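Local coordinates for uncharacterized protein (Bacillus cereus, PDB 5F2H) that is of unknown function but belongs to the alpha/beta hydrolase superfamily and is probably a hydrolase, at residues B[181-186]-B[218-223]. Sequence-based numbering, arbitrary orientation.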
loop_
_atom_site.group_PDB
_atom_site.type_symbol
_atom_site.label_atom_id
_atom_site.label_comp_id
_atom_site.label_asym_id
_atom_site.label_seq_id
_atom_site.Cartn_x
_atom_site.Cartn_y
_atom_site.Cartn_z
ATOM N N ARG B 181 13.406 24.956 -18.239
ATOM C CA ARG B 181 14.259 24.417 -17.178
ATOM C C ARG B 181 13.340 23.683 -16.203
ATOM O O ARG B 181 13.655 22.602 -15.734
ATOM C CB ARG B 181 15.003 25.541 -16.486
ATOM C CG ARG B 181 15.958 26.268 -17.400
ATOM C CD ARG B 181 16.482 27.542 -16.772
ATOM N NE ARG B 181 17.133 27.333 -15.488
ATOM C CZ ARG B 181 17.661 28.320 -14.764
ATOM N NH1 ARG B 181 17.629 29.571 -15.217
ATOM N NH2 ARG B 181 18.232 28.065 -13.592
ATOM N N GLY B 182 12.177 24.265 -15.943
ATOM C CA GLY B 182 11.209 23.661 -15.062
ATOM C C GLY B 182 10.835 22.271 -15.521
ATOM O O GLY B 182 10.916 21.323 -14.762
ATOM N N LYS B 183 10.389 22.150 -16.755
ATOM C CA LYS B 183 10.012 20.855 -17.291
ATOM C C LYS B 183 11.181 19.893 -17.185
ATOM O O LYS B 183 10.987 18.729 -16.871
ATOM C CB LYS B 183 9.669 20.988 -18.766
ATOM C CG LYS B 183 9.227 19.689 -19.430
ATOM C CD LYS B 183 9.155 19.829 -20.937
ATOM C CE LYS B 183 10.547 20.088 -21.502
ATOM N NZ LYS B 183 10.558 20.185 -22.987
ATOM N N GLU B 184 12.384 20.380 -17.491
ATOM C CA GLU B 184 13.603 19.556 -17.445
ATOM C C GLU B 184 13.847 19.029 -16.068
ATOM O O GLU B 184 13.967 17.834 -15.890
ATOM C CB GLU B 184 14.836 20.339 -17.886
ATOM C CG GLU B 184 14.787 20.828 -19.319
ATOM C CD GLU B 184 15.956 21.716 -19.661
ATOM O OE1 GLU B 184 16.910 21.791 -18.854
ATOM O OE2 GLU B 184 15.910 22.351 -20.740
ATOM N N GLU B 185 13.925 19.936 -15.102
ATOM C CA GLU B 185 14.141 19.577 -13.698
ATOM C C GLU B 185 13.084 18.597 -13.257
ATOM O O GLU B 185 13.409 17.527 -12.768
ATOM C CB GLU B 185 14.113 20.810 -12.798
ATOM C CG GLU B 185 15.235 21.787 -13.103
ATOM C CD GLU B 185 15.177 23.046 -12.267
ATOM O OE1 GLU B 185 14.522 23.028 -11.177
ATOM O OE2 GLU B 185 15.820 24.041 -12.694
ATOM N N LEU B 186 11.822 18.929 -13.500
ATOM C CA LEU B 186 10.731 18.050 -13.132
ATOM C C LEU B 186 10.953 16.644 -13.657
ATOM O O LEU B 186 10.606 15.672 -12.999
ATOM C CB LEU B 186 9.374 18.593 -13.587
ATOM C CG LEU B 186 8.193 17.712 -13.126
ATOM C CD1 LEU B 186 8.272 17.358 -11.638
ATOM C CD2 LEU B 186 6.825 18.317 -13.432
ATOM N N ILE B 218 3.638 17.158 -18.363
ATOM C CA ILE B 218 2.760 16.047 -18.695
ATOM C C ILE B 218 2.518 15.923 -20.180
ATOM O O ILE B 218 2.613 14.839 -20.729
ATOM C CB ILE B 218 1.357 16.230 -18.105
ATOM C CG1 ILE B 218 1.396 16.115 -16.580
ATOM C CG2 ILE B 218 0.410 15.163 -18.653
ATOM C CD1 ILE B 218 0.044 16.332 -15.915
ATOM N N LEU B 219 2.184 17.045 -20.808
ATOM C CA LEU B 219 1.873 17.089 -22.226
ATOM C C LEU B 219 3.034 16.734 -23.137
ATOM O O LEU B 219 2.800 16.265 -24.246
ATOM C CB LEU B 219 1.262 18.433 -22.609
ATOM C CG LEU B 219 -0.031 18.754 -21.844
ATOM C CD1 LEU B 219 -0.582 20.096 -22.301
ATOM C CD2 LEU B 219 -1.089 17.666 -21.990
ATOM N N HIS B 220 4.267 16.970 -22.694
ATOM C CA HIS B 220 5.444 16.598 -23.476
ATOM C C HIS B 220 5.857 15.180 -23.103
ATOM O O HIS B 220 6.965 14.738 -23.421
ATOM C CB HIS B 220 6.586 17.573 -23.268
ATOM C CG HIS B 220 6.371 18.878 -23.942
ATOM N ND1 HIS B 220 6.942 19.176 -25.162
ATOM C CD2 HIS B 220 5.597 19.936 -23.618
ATOM C CE1 HIS B 220 6.559 20.382 -25.540
ATOM N NE2 HIS B 220 5.747 20.866 -24.617
ATOM N N LYS B 221 4.921 14.461 -22.481
ATOM C CA LYS B 221 5.109 13.087 -22.039
ATOM C C LYS B 221 6.444 12.880 -21.325
ATOM O O LYS B 221 7.070 11.832 -21.436
ATOM C CB LYS B 221 4.917 12.092 -23.200
ATOM C CG LYS B 221 3.522 12.157 -23.831
ATOM C CD LYS B 221 3.137 10.987 -24.744
ATOM C CE LYS B 221 4.058 10.768 -25.939
ATOM N NZ LYS B 221 4.001 11.872 -26.931
ATOM N N ASP B 222 6.880 13.898 -20.592
ATOM C CA ASP B 222 8.131 13.823 -19.858
ATOM C C ASP B 222 7.910 13.177 -18.518
ATOM O O ASP B 222 8.864 12.941 -17.776
ATOM C CB ASP B 222 8.766 15.208 -19.706
ATOM C CG ASP B 222 9.405 15.705 -20.993
ATOM O OD1 ASP B 222 9.670 14.877 -21.897
ATOM O OD2 ASP B 222 9.726 16.907 -21.069
ATOM N N ILE B 223 6.647 12.872 -18.225
ATOM C CA ILE B 223 6.266 12.259 -16.978
ATOM C C ILE B 223 4.942 11.535 -17.101
ATOM O O ILE B 223 3.982 12.106 -17.578
ATOM C CB ILE B 223 6.117 13.323 -15.889
ATOM C CG1 ILE B 223 7.487 13.827 -15.492
ATOM C CG2 ILE B 223 5.466 12.738 -14.646
ATOM C CD1 ILE B 223 7.437 14.780 -14.327
#
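The imidazole of H220 has the amino end of K183 over one face: NZ stands 4.3 Å above the ring plane, displaced toward the rim. Lower down the same lysine, CD lies 4.1 Å from H220 CB and comes to the ring obliquely. The second flat group, the carboxylate of D222, meets this lysine through one oxygen and crosses its chain at about a right angle. OD2 lies beside CG, CD and CE of K183, 3.0 Å from CD, while its salt bridge to K183 NZ is long at 3.9 Å. The lysine chain leaves the helix with CG anti to the backbone N (chi1 -179°); its bend at chi3 (65°) turns CE away from both D222 and the ring, leaving CD as the atom nearest OD2, and the last bond brings NZ back over the imidazole. NZ also makes a weak hydrogen bond to Q180 OE1, and D222 OD1 has a long, weak ion pair with K187 NZ. Nearer the sheet the contact turns apolar. The CD1 methyl of I223 lies against the branch point of L186, 3.3 Å from CG, and also touches both leucine methyls; these two side chains again cross nearly perpendicularly. K221, with positive phi, is the C-prime residue of a Schellman motif that ends helix 209-219, and the chain that follows brings D222 and I223 to face helix 179-195. T217 of the ending helix touches K183, L186 and I223, and Y216 packs its ring against H220. On the sheet side, L186 and I218 both touch I204 on strand 202-207, joining the two helices to the central parallel sheet of the alpha/beta hydrolase fold.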